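Local coordinates for protein Peptide:N-glycosidase F (Elizabethkingia meningoseptica, PDB 3PMS) that probably hydrolyses the amide bond joining N-linked glycans to asparagine in glycopeptides and glycoproteins, at residues V103-S108 / K184-T189; E77-G82 / V148-Q153. All coordinates share one frame; numbering follows the deposited sequence.

In the fold
PNGase F folds as two eight-stranded jelly rolls packed side by side, and both contacts cross the seam between them. Along the chain the segments alternate: 77-82, 103-108, 148-153, then 184-189. In each interaction the earlier segment comes from the N-terminal jelly roll and the later one from the C-terminal jelly roll. Strands 145-163 and 184-197 belong to the same antiparallel sheet, with strand 295-306 between them. The centres of interactions 1 and 2 lie about 10 Å apart, and the two meet directly. Arg188 probably gives a hydrogen bond to Ile81, and Phe106 packs on Ile81. Together they form one continuous patch of the domain interface.

Interaction 1: V103-S108 / K184-T189; sequences VTDFKS and KAYLRT
The 3-10 turn at Thr104 and Asp105 sits over strand 184-189, with the CA atoms of Asp105 and Arg188 8.3 Å apart. Asp105 reaches across and uses both carboxylate oxygens. Asp105 OD1 accepts a hydrogen bond from Tyr186 OH at 2.5 Å, a short one. The carboxylate meets the tyrosine ring at its edge, the two planes 54° apart. Asp105 OD2 forms a salt bridge with Arg188 NH1 at 2.8 Å. Both donors come from well out of the carboxylate plane, though OD2 lies nearly in the guanidinium plane. The carboxylate and guanidinium planes stand 80° apart, and the bridge is single, through NH1.

Arg188 CG is anti to the backbone N (chi1 177°), and the chain runs extended from CG to NE, which carries the guanidinium past the carboxylate to the turn. A water accepts from Arg188 NH1 at 2.9 Å and from the backbone N of Asp105. Phe106 covers one guanidinium face with a ring edge: its CE2 is 3.4 Å from Arg188 NE. Arg188 NH2 binds the carbonyls of Ile81 and Asp102. The buried charge is thus held by an acid, a water and two backbone oxygens.

The turn follows strand 99-102, and Val103 packs on strand 43-52. Ile303 of the neighbouring strand 295-306 lies beside Tyr186 and Arg188 and touches Asp105 from the other domain, while Phe301 meets the Phe106 ring edge-to-face.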
loop_
_atom_site.group_PDB
_atom_site.type_symbol
_atom_site.label_atom_id
_atom_site.label_comp_id
_atom_site.label_asym_id
_atom_site.label_seq_id
_atom_site.Cartn_x
_atom_site.Cartn_y
_atom_site.Cartn_z
ATOM N N VAL A 103 -3.979 -4.114 8.425
ATOM C CA VAL A 103 -2.893 -3.208 8.835
ATOM C C VAL A 103 -2.258 -3.613 10.199
ATOM O O VAL A 103 -1.574 -2.793 10.846
ATOM C CB VAL A 103 -3.370 -1.767 8.886
ATOM C CG1 VAL A 103 -3.856 -1.358 7.467
ATOM C CG2 VAL A 103 -4.498 -1.556 9.908
ATOM N N THR A 104 -2.417 -4.891 10.534
ATOM C CA THR A 104 -1.857 -5.460 11.785
ATOM C C THR A 104 -0.364 -5.171 11.871
ATOM O O THR A 104 0.180 -4.878 12.944
ATOM C CB THR A 104 -2.112 -6.935 11.928
ATOM O OG1 THR A 104 -3.438 -7.274 11.556
ATOM C CG2 THR A 104 -1.793 -7.446 13.343
ATOM N N ASP A 105 0.338 -5.242 10.746
ATOM C CA ASP A 105 1.762 -4.937 10.746
ATOM C C ASP A 105 2.149 -3.627 11.352
ATOM O O ASP A 105 3.303 -3.441 11.778
ATOM C CB ASP A 105 2.321 -4.998 9.337
ATOM C CG ASP A 105 2.320 -6.442 8.733
ATOM O OD1 ASP A 105 2.191 -7.483 9.452
ATOM O OD2 ASP A 105 2.376 -6.529 7.488
ATOM N N PHE A 106 1.216 -2.643 11.330
ATOM C CA PHE A 106 1.458 -1.353 11.922
ATOM C C PHE A 106 0.888 -1.139 13.314
ATOM O O PHE A 106 0.802 0.003 13.774
ATOM C CB PHE A 106 0.904 -0.299 10.944
ATOM C CG PHE A 106 1.590 -0.314 9.593
ATOM C CD1 PHE A 106 2.792 0.343 9.432
ATOM C CD2 PHE A 106 1.066 -0.963 8.526
ATOM C CE1 PHE A 106 3.450 0.263 8.206
ATOM C CE2 PHE A 106 1.750 -1.029 7.276
ATOM C CZ PHE A 106 2.896 -0.387 7.133
ATOM N N LYS A 107 0.537 -2.218 13.995
ATOM C CA LYS A 107 -0.125 -2.091 15.313
ATOM C C LYS A 107 0.780 -1.269 16.239
ATOM O O LYS A 107 0.267 -0.573 17.133
ATOM C CB LYS A 107 -0.514 -3.456 15.877
ATOM C CG LYS A 107 0.628 -4.443 16.099
ATOM C CD LYS A 107 0.144 -5.744 16.692
ATOM C CE LYS A 107 1.153 -6.858 16.570
ATOM N NZ LYS A 107 0.711 -8.142 17.324
ATOM N N SER A 108 2.107 -1.374 16.144
ATOM C CA SER A 108 2.951 -0.552 17.015
ATOM C C SER A 108 2.840 0.949 16.868
ATOM O O SER A 108 3.118 1.734 17.803
ATOM C CB SER A 108 4.409 -0.964 16.846
ATOM O OG SER A 108 4.959 -0.667 15.566
ATOM N N LYS A 184 11.063 -13.396 14.608
ATOM C CA LYS A 184 10.439 -13.577 13.301
ATOM C C LYS A 184 10.549 -12.234 12.574
ATOM O O LYS A 184 10.347 -11.206 13.186
ATOM C CB LYS A 184 8.985 -14.008 13.399
ATOM C CG LYS A 184 8.245 -14.067 12.043
ATOM C CD LYS A 184 6.918 -14.709 12.137
ATOM C CE LYS A 184 6.263 -14.736 10.776
ATOM N NZ LYS A 184 4.955 -15.487 10.861
ATOM N N ALA A 185 10.947 -12.251 11.296
ATOM C CA ALA A 185 11.011 -11.022 10.485
ATOM C C ALA A 185 10.450 -11.272 9.107
ATOM O O ALA A 185 10.558 -12.363 8.556
ATOM C CB ALA A 185 12.419 -10.497 10.348
ATOM N N TYR A 186 9.855 -10.217 8.522
ATOM C CA TYR A 186 9.331 -10.365 7.165
ATOM C C TYR A 186 9.167 -8.981 6.523
ATOM O O TYR A 186 9.285 -7.959 7.165
ATOM C CB TYR A 186 7.981 -11.060 7.177
ATOM C CG TYR A 186 6.920 -10.509 8.108
ATOM C CD1 TYR A 186 5.977 -9.588 7.621
ATOM C CD2 TYR A 186 6.786 -10.929 9.390
ATOM C CE1 TYR A 186 4.994 -9.047 8.408
ATOM C CE2 TYR A 186 5.823 -10.367 10.214
ATOM C CZ TYR A 186 4.888 -9.462 9.698
ATOM O OH TYR A 186 3.886 -9.037 10.516
ATOM N N LEU A 187 9.002 -9.026 5.199
ATOM C CA LEU A 187 8.726 -7.846 4.365
ATOM C C LEU A 187 7.265 -7.769 3.979
ATOM O O LEU A 187 6.606 -8.773 3.776
ATOM C CB LEU A 187 9.615 -7.889 3.092
ATOM C CG LEU A 187 11.118 -8.063 3.316
ATOM C CD1 LEU A 187 11.865 -8.405 2.000
ATOM C CD2 LEU A 187 11.649 -6.843 3.945
ATOM N N ARG A 188 6.809 -6.526 3.859
ATOM C CA ARG A 188 5.444 -6.186 3.422
ATOM C C ARG A 188 5.584 -5.209 2.274
ATOM O O ARG A 188 6.155 -4.139 2.447
ATOM C CB ARG A 188 4.673 -5.483 4.566
ATOM C CG ARG A 188 3.302 -5.042 4.194
ATOM C CD ARG A 188 2.824 -3.941 5.182
ATOM N NE ARG A 188 1.475 -3.461 4.889
ATOM C CZ ARG A 188 0.359 -3.941 5.423
ATOM N NH1 ARG A 188 0.369 -5.004 6.212
ATOM N NH2 ARG A 188 -0.809 -3.322 5.209
ATOM N N THR A 189 5.141 -5.628 1.095
ATOM C CA THR A 189 5.276 -4.808 -0.131
ATOM C C THR A 189 3.965 -4.614 -0.824
ATOM O O THR A 189 3.112 -5.533 -0.947
ATOM C CB THR A 189 6.280 -5.456 -1.108
ATOM O OG1 THR A 189 7.547 -5.722 -0.470
ATOM C CG2 THR A 189 6.490 -4.613 -2.394
HETATM O O HOH W 1 -0.887 -6.507 8.372
#

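Interaction 2: E77-G82 / V148-Q153; sequences EWYEIG and VVPVVQ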
loop_
_atom_site.group_PDB
_atom_site.type_symbol
_atom_site.label_atom_id
_atom_site.label_comp_id
_atom_site.label_asym_id
_atom_site.label_seq_id
_atom_site.Cartn_x
_atom_site.Cartn_y
_atom_site.Cartn_z
ATOM N N GLU A 77 7.811 10.725 9.956
ATOM C CA GLU A 77 7.656 10.177 8.607
ATOM C C GLU A 77 6.272 9.495 8.479
ATOM O O GLU A 77 5.823 8.817 9.393
ATOM C CB GLU A 77 8.730 9.121 8.292
ATOM C CG GLU A 77 8.807 8.721 6.870
ATOM C CD GLU A 77 10.015 7.837 6.550
ATOM O OE1 GLU A 77 10.291 7.681 5.348
ATOM O OE2 GLU A 77 10.674 7.312 7.473
ATOM N N TRP A 78 5.703 9.651 7.305
ATOM C CA TRP A 78 4.435 8.992 6.909
ATOM C C TRP A 78 4.775 7.623 6.362
ATOM O O TRP A 78 5.613 7.517 5.468
ATOM C CB TRP A 78 3.695 9.816 5.890
ATOM C CG TRP A 78 3.132 11.099 6.425
ATOM C CD1 TRP A 78 3.534 12.337 6.069
ATOM C CD2 TRP A 78 1.989 11.271 7.265
ATOM N NE1 TRP A 78 2.696 13.279 6.626
ATOM C CE2 TRP A 78 1.727 12.645 7.351
ATOM C CE3 TRP A 78 1.144 10.393 7.956
ATOM C CZ2 TRP A 78 0.683 13.155 8.145
ATOM C CZ3 TRP A 78 0.065 10.883 8.663
ATOM C CH2 TRP A 78 -0.143 12.263 8.769
ATOM N N TYR A 79 4.064 6.605 6.858
ATOM C CA TYR A 79 4.173 5.218 6.368
ATOM C C TYR A 79 2.878 4.821 5.694
ATOM O O TYR A 79 1.804 4.825 6.320
ATOM C CB TYR A 79 4.410 4.262 7.509
ATOM C CG TYR A 79 5.719 4.359 8.287
ATOM C CD1 TYR A 79 5.866 3.510 9.329
ATOM C CD2 TYR A 79 6.680 5.337 8.085
ATOM C CE1 TYR A 79 7.049 3.501 10.120
ATOM C CE2 TYR A 79 7.829 5.347 8.886
ATOM C CZ TYR A 79 7.947 4.457 9.929
ATOM O OH TYR A 79 9.154 4.503 10.672
ATOM N N GLU A 80 3.007 4.328 4.474
ATOM C CA GLU A 80 1.801 3.881 3.737
ATOM C C GLU A 80 1.310 2.566 4.302
ATOM O O GLU A 80 2.031 1.558 4.232
ATOM C CB GLU A 80 2.127 3.734 2.242
ATOM C CG GLU A 80 0.958 3.189 1.386
ATOM C CD GLU A 80 1.338 2.925 -0.041
ATOM O OE1 GLU A 80 2.435 2.386 -0.318
ATOM O OE2 GLU A 80 0.543 3.336 -0.896
ATOM N N ILE A 81 0.106 2.545 4.851
ATOM C CA ILE A 81 -0.440 1.337 5.442
ATOM C C ILE A 81 -1.401 0.578 4.510
ATOM O O ILE A 81 -1.707 -0.603 4.721
ATOM C CB ILE A 81 -1.089 1.577 6.840
ATOM C CG1 ILE A 81 -2.376 2.324 6.748
ATOM C CG2 ILE A 81 -0.042 2.298 7.743
ATOM C CD1 ILE A 81 -3.058 2.642 8.108
ATOM N N GLY A 82 -1.936 1.262 3.506
ATOM C CA GLY A 82 -2.872 0.661 2.554
ATOM C C GLY A 82 -3.009 1.524 1.282
ATOM O O GLY A 82 -2.831 2.763 1.365
ATOM N N VAL A 148 8.096 -1.921 13.005
ATOM C CA VAL A 148 8.026 -1.801 11.547
ATOM C C VAL A 148 8.673 -0.523 11.068
ATOM O O VAL A 148 8.500 0.530 11.683
ATOM C CB VAL A 148 6.582 -1.935 11.041
ATOM C CG1 VAL A 148 5.678 -0.869 11.655
ATOM C CG2 VAL A 148 6.497 -1.949 9.474
ATOM N N VAL A 149 9.422 -0.581 9.991
ATOM C CA VAL A 149 10.030 0.587 9.355
ATOM C C VAL A 149 10.007 0.415 7.828
ATOM O O VAL A 149 10.081 -0.694 7.326
ATOM C CB VAL A 149 11.468 0.858 9.839
ATOM C CG1 VAL A 149 11.463 1.425 11.290
ATOM C CG2 VAL A 149 12.375 -0.287 9.579
ATOM N N PRO A 150 9.936 1.514 7.086
ATOM C CA PRO A 150 10.027 1.431 5.647
ATOM C C PRO A 150 11.435 1.133 5.158
ATOM O O PRO A 150 12.438 1.685 5.660
ATOM C CB PRO A 150 9.606 2.830 5.168
ATOM C CG PRO A 150 9.894 3.727 6.303
ATOM C CD PRO A 150 9.528 2.857 7.505
ATOM N N VAL A 151 11.471 0.321 4.127
ATOM C CA VAL A 151 12.679 0.077 3.356
ATOM C C VAL A 151 12.756 1.019 2.136
ATOM O O VAL A 151 13.722 1.776 1.954
ATOM C CB VAL A 151 12.739 -1.338 2.919
ATOM C CG1 VAL A 151 14.028 -1.620 2.131
ATOM C CG2 VAL A 151 12.629 -2.305 4.129
ATOM N N VAL A 152 11.670 1.062 1.354
ATOM C CA VAL A 152 11.519 2.068 0.287
ATOM C C VAL A 152 10.091 2.569 0.263
ATOM O O VAL A 152 9.156 1.803 0.500
ATOM C CB VAL A 152 11.927 1.577 -1.123
ATOM C CG1 VAL A 152 13.438 1.162 -1.185
ATOM C CG2 VAL A 152 11.107 0.381 -1.547
ATOM N N GLN A 153 9.880 3.815 -0.130
ATOM C CA GLN A 153 8.551 4.335 -0.428
ATOM C C GLN A 153 8.650 5.321 -1.591
ATOM O O GLN A 153 9.180 6.445 -1.420
ATOM C CB GLN A 153 7.954 5.051 0.728
ATOM C CG GLN A 153 7.579 4.155 1.924
ATOM C CD GLN A 153 6.656 4.917 2.884
ATOM O OE1 GLN A 153 5.413 4.801 2.815
ATOM N NE2 GLN A 153 7.253 5.633 3.847
HETATM O O HOH W 2 10.137 5.946 3.557
#
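Tyr79 and Pro150 meet at about a right angle, the proline laid over one face of the tyrosine ring. Pro150 CD is 3.5 Å from the centroid of the Tyr79 ring, a CH-pi contact shifted toward the CE2-CZ side. Val149 runs beside Tyr79 in the same direction, its CG1 near the hydroxyl. That hydroxyl is hydrogen-bonded to Asn72.

Gln153 presents its amide to the backbone of strand 78-82. Its CG lies anti to the carbonyl carbon (chi1 -69°) and the chain is extended beyond it, which brings the amide to that backbone. Gln153 NE2 donates to Trp78 O at 3.0 Å, in the carbonyl plane and fairly straight at 160°. Gln153 OE1 accepts from Glu80 N, also at 3.0 Å. The two bonds fix which way round the amide lies. Gln153 OE1 has a second donor in Asn155. Glu77 comes from the opposite direction, and a water links its OE1 to Gln153 NE2.

Strands 78-82 and 148-150 cross at 105°, so their backbones do not pair. The chain turns a corner at Val151, where Val151 and Val152 form a classic beta bulge facing Ser300. Side chains bridging steeply crossed strands of separate sheets make this a contact across the seam between the two side-by-side jelly rolls of PNGase F.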